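Long-range contacts in thiosulfate reductase (Thermus thermophilus, PDB 2VPZ), which probably reduces sulfur compounds such as polysulfide or thiosulfate, using a molybdenum centre with two molybdopterin guanine dinucleotides and a [4Fe-4S] cluster: residues 369-374 with 549-554; 500-505 with 564-569. One frame throughout, in Å; residues are numbered along the deposited sequence.

Interaction 1 (369-374 with 549-554); sequences PYLEKY and QSLGLD
S550 and L551, the last two residues of helix 540-551, meet Y370, L371 and E372 of the long loop that follows helix 341-354. The helix closes in a Schellman motif: G552 has a positive phi (111°) and two backbone bonds back into the last turn, one of them G552 N to Q549 O at 3.1 Å. L551 carries most of the contact. Its chi1 of -70° places CG beside the backbone N, and its two methyls, CD1 and CD2, straddle Y370 O, each within 3.2 Å, a close approach of carbon to oxygen. CD2 also reaches Y370 CD2 at 3.3 Å, the tyrosine side chain crossing it obliquely. The other branch, CD1, packs 3.3 Å from CD2 of L371, whose side chain runs at about a right angle to that of L551. An alanine in place of L551 would probably open a gap at Y370 O and take from Y370 CD2 and L371 CD2 the methyls they pack against. One residue earlier, S550 OG lies among carbon atoms, 3.6 Å from E372 CB and 3.8 Å from Y370 CE2. The contact covers this hydroxyl, which has no polar partner in the model. Further along the loop, R547 of the same helix donates to E372 O, and the ring of Y374 meets that of Y543 with nearly parallel planes. The loop thus runs along the final turns of helix 540-551, at the surface, while L371 and L551 both also touch I502 of strand 501-503.

Interaction 2 (500-505 with 564-569); sequences PFIQLR and LVQRGK
P500 O receives two groups from segment 564-569. Q566 N donates to it at 2.9 Å in an almost straight bond (171° at the hydrogen), and V565 CA adds a weaker CA-H...O contact at 3.4 Å. The next link is I502 with L564, an antiparallel hydrogen-bonded pair in which L564 N donates to I502 O at 2.6 Å, with 150° at the hydrogen. The return bond, I502 N to L564 O, is less certain because that carbonyl oxygen sits too close to a neighbour. F501 and V565 form the non-hydrogen-bonded pair between these links, their CA atoms 4.2 Å apart. Side chains alternate accordingly. On the face of I502 and L564 the two side chains lie side by side and point the same way, with I502 CD1 3.9 Å from L564 CD2. That same CD1 methyl has Q566 NE2 at 3.8 Å, the glutamine slanting across the isoleucine side chain. The amide nitrogen has its polar partner elsewhere, in Y370 O. On the other face V565 CG2 approaches F501 CB at 4.1 Å. The F501 CG lies between the backbone N and carbonyl carbon (chi1 59°), and its ring leads away from the partner segment to meet H497 edge-to-face. At the far end P500 CD lies 4.1 Å from G568 N, where a beta carbon on the glycine would press against the proline ring. Backbone bonds join F501 to V495 and Q503 to V493 across the other side of strand 501-503. These bonds define a beta hairpin, 493-495 with 501-503, extended by strand 563-565 into a three-stranded antiparallel sheet with 501-503 in the middle.

How the interactions relate
Interactions 1 and 2 have centres 11 Å apart and share a direct interface. Its polar link is a probable hydrogen bond from Q566 NE2 to Y370 O, 2.7 Å long, so the carbonyl covered by L551 in interaction 1 is also bonded to the second segment of interaction 2. Packing joins them too: L551 CD1 lies 3.6 Å from I502 CD1, and P369 CG lies 3.3 Å from F501 O. Helix end, loop and small sheet therefore touch one another directly. Interaction 2 is the one near a redox site: the F501 side chain is about 11 Å from the iron-sulfur cluster and about 8 Å from the side chain of its ligand C51. Interaction 1 lies away from the annotated sites.

Interaction 1 (369-374 with 549-554)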
loop_
_atom_site.group_PDB
_atom_site.type_symbol
_atom_site.label_atom_id
_atom_site.label_comp_id
_atom_site.label_asym_id
_atom_site.label_seq_id
_atom_site.Cartn_x
_atom_site.Cartn_y
_atom_site.Cartn_z
ATOM N N PRO A 369 44.469 -22.446 -6.173
ATOM C CA PRO A 369 44.494 -23.916 -6.098
ATOM C C PRO A 369 45.786 -24.619 -6.583
ATOM O O PRO A 369 46.602 -24.009 -7.276
ATOM C CB PRO A 369 43.266 -24.353 -6.903
ATOM C CG PRO A 369 43.022 -23.229 -7.878
ATOM C CD PRO A 369 43.526 -21.960 -7.193
ATOM N N TYR A 370 45.972 -25.890 -6.214
ATOM C CA TYR A 370 47.124 -26.657 -6.684
ATOM C C TYR A 370 46.764 -27.544 -7.914
ATOM O O TYR A 370 45.941 -28.458 -7.823
ATOM C CB TYR A 370 47.758 -27.543 -5.574
ATOM C CG TYR A 370 48.857 -28.473 -6.110
ATOM C CD1 TYR A 370 50.082 -27.961 -6.569
ATOM C CD2 TYR A 370 48.630 -29.847 -6.255
ATOM C CE1 TYR A 370 51.053 -28.795 -7.172
ATOM C CE2 TYR A 370 49.587 -30.694 -6.856
ATOM C CZ TYR A 370 50.802 -30.163 -7.315
ATOM O OH TYR A 370 51.753 -30.981 -7.895
ATOM N N LEU A 371 47.329 -27.217 -9.074
ATOM C CA LEU A 371 47.172 -27.979 -10.327
ATOM C C LEU A 371 48.527 -27.713 -10.923
ATOM O O LEU A 371 48.897 -26.574 -11.212
ATOM C CB LEU A 371 46.087 -27.471 -11.284
ATOM C CG LEU A 371 45.298 -28.499 -12.146
ATOM C CD1 LEU A 371 45.197 -27.965 -13.567
ATOM C CD2 LEU A 371 45.931 -29.900 -12.187
ATOM N N GLU A 372 49.266 -28.777 -11.111
ATOM C CA GLU A 372 50.612 -28.669 -11.580
ATOM C C GLU A 372 50.755 -28.374 -13.077
ATOM O O GLU A 372 50.039 -28.947 -13.894
ATOM C CB GLU A 372 51.291 -29.931 -11.075
ATOM C CG GLU A 372 52.292 -30.571 -11.915
ATOM C CD GLU A 372 53.339 -31.174 -11.031
ATOM O OE1 GLU A 372 53.359 -32.419 -10.868
ATOM O OE2 GLU A 372 54.117 -30.364 -10.474
ATOM N N LYS A 373 51.640 -27.437 -13.428
ATOM C CA LYS A 373 51.840 -27.058 -14.828
ATOM C C LYS A 373 52.292 -28.234 -15.698
ATOM O O LYS A 373 52.781 -29.239 -15.183
ATOM C CB LYS A 373 52.821 -25.866 -14.954
ATOM C CG LYS A 373 52.197 -24.500 -14.603
ATOM C CD LYS A 373 53.228 -23.375 -14.503
ATOM C CE LYS A 373 53.775 -22.950 -15.881
ATOM N NZ LYS A 373 52.830 -22.113 -16.731
ATOM N N TYR A 374 52.088 -28.131 -17.006
ATOM C CA TYR A 374 52.500 -29.181 -17.927
ATOM C C TYR A 374 54.030 -28.977 -18.040
ATOM O O TYR A 374 54.447 -27.847 -18.323
ATOM C CB TYR A 374 51.804 -28.986 -19.272
ATOM C CG TYR A 374 52.096 -30.075 -20.266
ATOM C CD1 TYR A 374 51.165 -31.075 -20.525
ATOM C CD2 TYR A 374 53.308 -30.099 -20.962
ATOM C CE1 TYR A 374 51.421 -32.082 -21.463
ATOM C CE2 TYR A 374 53.590 -31.106 -21.910
ATOM C CZ TYR A 374 52.637 -32.098 -22.161
ATOM O OH TYR A 374 52.866 -33.087 -23.107
ATOM N N GLN A 549 46.614 -36.196 -13.893
ATOM C CA GLN A 549 47.459 -37.279 -13.319
ATOM C C GLN A 549 47.945 -36.767 -11.955
ATOM O O GLN A 549 47.765 -37.418 -10.908
ATOM C CB GLN A 549 48.687 -37.517 -14.203
ATOM C CG GLN A 549 48.649 -38.801 -15.012
ATOM C CD GLN A 549 49.418 -38.712 -16.331
ATOM O OE1 GLN A 549 50.441 -38.018 -16.418
ATOM N NE2 GLN A 549 48.942 -39.422 -17.352
ATOM N N SER A 550 48.587 -35.602 -11.999
ATOM C CA SER A 550 49.108 -34.912 -10.822
ATOM C C SER A 550 48.116 -34.887 -9.676
ATOM O O SER A 550 48.442 -35.194 -8.537
ATOM C CB SER A 550 49.459 -33.443 -11.121
ATOM O OG SER A 550 48.961 -32.567 -10.105
ATOM N N LEU A 551 46.883 -34.501 -9.947
ATOM C CA LEU A 551 45.978 -34.394 -8.822
ATOM C C LEU A 551 45.323 -35.677 -8.332
ATOM O O LEU A 551 44.796 -35.730 -7.224
ATOM C CB LEU A 551 44.934 -33.292 -9.058
ATOM C CG LEU A 551 45.559 -31.881 -9.015
ATOM C CD1 LEU A 551 44.491 -30.815 -9.335
ATOM C CD2 LEU A 551 46.213 -31.629 -7.633
ATOM N N GLY A 552 45.368 -36.725 -9.139
ATOM C CA GLY A 552 44.728 -37.951 -8.730
ATOM C C GLY A 552 43.502 -38.312 -9.542
ATOM O O GLY A 552 42.641 -39.065 -9.080
ATOM N N LEU A 553 43.383 -37.763 -10.748
ATOM C CA LEU A 553 42.274 -38.037 -11.690
ATOM C C LEU A 553 42.694 -37.992 -13.177
ATOM O O LEU A 553 43.850 -37.680 -13.507
ATOM C CB LEU A 553 41.074 -37.078 -11.473
ATOM C CG LEU A 553 41.173 -35.991 -10.389
ATOM C CD1 LEU A 553 40.762 -34.630 -10.960
ATOM C CD2 LEU A 553 40.315 -36.342 -9.156
ATOM N N ASP A 554 41.736 -38.321 -14.052
ATOM C CA ASP A 554 41.855 -38.354 -15.522
ATOM C C ASP A 554 40.703 -37.527 -16.194
ATOM O O ASP A 554 39.800 -37.049 -15.505
ATOM C CB ASP A 554 41.819 -39.796 -16.021
ATOM C CG ASP A 554 40.684 -40.601 -15.434
ATOM O OD1 ASP A 554 40.085 -41.429 -16.157
ATOM O OD2 ASP A 554 40.396 -40.374 -14.244
#

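Interaction 2 (500-505 with 564-569)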
loop_
_atom_site.group_PDB
_atom_site.type_symbol
_atom_site.label_atom_id
_atom_site.label_comp_id
_atom_site.label_asym_id
_atom_site.label_seq_id
_atom_site.Cartn_x
_atom_site.Cartn_y
_atom_site.Cartn_z
ATOM N N PRO A 500 39.672 -22.547 -2.675
ATOM C CA PRO A 500 40.190 -22.566 -4.056
ATOM C C PRO A 500 39.564 -23.645 -4.935
ATOM O O PRO A 500 39.315 -24.733 -4.438
ATOM C CB PRO A 500 41.695 -22.806 -3.907
ATOM C CG PRO A 500 42.024 -22.533 -2.465
ATOM C CD PRO A 500 40.732 -22.833 -1.698
ATOM N N PHE A 501 39.319 -23.382 -6.219
ATOM C CA PHE A 501 38.765 -24.404 -7.087
ATOM C C PHE A 501 39.274 -24.395 -8.532
ATOM O O PHE A 501 39.890 -23.425 -8.989
ATOM C CB PHE A 501 37.208 -24.444 -7.013
ATOM C CG PHE A 501 36.507 -23.131 -7.397
ATOM C CD1 PHE A 501 35.977 -22.946 -8.685
ATOM C CD2 PHE A 501 36.377 -22.084 -6.469
ATOM C CE1 PHE A 501 35.323 -21.738 -9.053
ATOM C CE2 PHE A 501 35.729 -20.867 -6.809
ATOM C CZ PHE A 501 35.202 -20.694 -8.107
ATOM N N ILE A 502 39.028 -25.487 -9.241
ATOM C CA ILE A 502 39.459 -25.689 -10.618
ATOM C C ILE A 502 38.246 -26.021 -11.513
ATOM O O ILE A 502 37.428 -26.879 -11.160
ATOM C CB ILE A 502 40.523 -26.861 -10.664
ATOM C CG1 ILE A 502 41.669 -26.561 -9.704
ATOM C CG2 ILE A 502 41.033 -27.083 -12.110
ATOM C CD1 ILE A 502 42.647 -27.738 -9.446
ATOM N N GLN A 503 38.113 -25.334 -12.647
ATOM C CA GLN A 503 36.995 -25.598 -13.567
ATOM C C GLN A 503 37.460 -26.123 -14.930
ATOM O O GLN A 503 38.551 -25.784 -15.381
ATOM C CB GLN A 503 36.135 -24.346 -13.784
ATOM C CG GLN A 503 36.002 -23.387 -12.612
ATOM C CD GLN A 503 34.925 -22.321 -12.812
ATOM O OE1 GLN A 503 34.021 -22.170 -11.992
ATOM N NE2 GLN A 503 35.017 -21.585 -13.917
ATOM N N LEU A 504 36.620 -26.930 -15.576
ATOM C CA LEU A 504 36.889 -27.507 -16.899
ATOM C C LEU A 504 35.705 -27.341 -17.886
ATOM O O LEU A 504 34.557 -27.628 -17.531
ATOM C CB LEU A 504 37.249 -29.020 -16.820
ATOM C CG LEU A 504 37.816 -29.815 -18.027
ATOM C CD1 LEU A 504 36.718 -30.563 -18.812
ATOM C CD2 LEU A 504 38.599 -28.869 -18.963
ATOM N N ARG A 505 35.990 -26.848 -19.095
ATOM C CA ARG A 505 34.987 -26.706 -20.145
ATOM C C ARG A 505 35.290 -27.733 -21.259
ATOM O O ARG A 505 36.446 -27.912 -21.705
ATOM C CB ARG A 505 34.867 -25.271 -20.721
ATOM C CG ARG A 505 35.851 -24.851 -21.833
ATOM C CD ARG A 505 35.303 -23.711 -22.744
ATOM N NE ARG A 505 34.751 -22.575 -22.018
ATOM C CZ ARG A 505 35.219 -21.326 -22.028
ATOM N NH1 ARG A 505 36.282 -21.020 -22.745
ATOM N NH2 ARG A 505 34.624 -20.373 -21.301
ATOM N N LEU A 564 36.394 -28.495 -9.341
ATOM C CA LEU A 564 37.102 -29.168 -8.239
ATOM C C LEU A 564 37.525 -28.140 -7.124
ATOM O O LEU A 564 38.232 -27.150 -7.432
ATOM C CB LEU A 564 38.328 -30.016 -8.750
ATOM C CG LEU A 564 39.162 -30.937 -7.797
ATOM C CD1 LEU A 564 39.427 -32.342 -8.397
ATOM C CD2 LEU A 564 40.507 -30.258 -7.423
ATOM N N VAL A 565 37.021 -28.333 -5.891
ATOM C CA VAL A 565 37.308 -27.514 -4.686
ATOM C C VAL A 565 38.360 -28.255 -3.823
ATOM O O VAL A 565 38.277 -29.481 -3.582
ATOM C CB VAL A 565 36.035 -27.211 -3.742
ATOM C CG1 VAL A 565 36.378 -26.078 -2.714
ATOM C CG2 VAL A 565 34.820 -26.801 -4.591
ATOM N N GLN A 566 39.356 -27.472 -3.406
ATOM C CA GLN A 566 40.491 -27.880 -2.612
ATOM C C GLN A 566 40.548 -27.208 -1.250
ATOM O O GLN A 566 39.833 -26.237 -0.986
ATOM C CB GLN A 566 41.778 -27.524 -3.344
ATOM C CG GLN A 566 42.030 -28.188 -4.649
ATOM C CD GLN A 566 43.457 -27.963 -5.047
ATOM O OE1 GLN A 566 44.087 -27.072 -4.461
ATOM N NE2 GLN A 566 43.984 -28.731 -5.994
ATOM N N ARG A 567 41.414 -27.685 -0.366
ATOM C CA ARG A 567 41.462 -27.032 0.912
ATOM C C ARG A 567 42.498 -25.915 1.001
ATOM O O ARG A 567 43.648 -26.050 0.544
ATOM C CB ARG A 567 41.640 -28.014 2.080
ATOM C CG ARG A 567 41.139 -27.436 3.406
ATOM C CD ARG A 567 41.360 -28.431 4.540
ATOM N NE ARG A 567 40.626 -29.684 4.322
ATOM C CZ ARG A 567 41.154 -30.859 3.978
ATOM N NH1 ARG A 567 42.459 -31.006 3.797
ATOM N NH2 ARG A 567 40.348 -31.911 3.810
ATOM N N GLY A 568 42.052 -24.805 1.588
ATOM C CA GLY A 568 42.863 -23.625 1.797
ATOM C C GLY A 568 42.575 -22.878 3.081
ATOM O O GLY A 568 42.142 -23.463 4.092
ATOM N N LYS A 569 42.820 -21.581 3.065
ATOM C CA LYS A 569 42.597 -20.733 4.225
ATOM C C LYS A 569 42.030 -19.326 4.015
ATOM O O LYS A 569 42.290 -18.711 2.922
ATOM C CB LYS A 569 43.881 -20.500 5.048
ATOM C CG LYS A 569 44.784 -21.726 5.374
ATOM C CD LYS A 569 46.099 -21.397 6.150
ATOM C CE LYS A 569 47.121 -22.558 6.110
ATOM N NZ LYS A 569 48.143 -22.428 5.010
#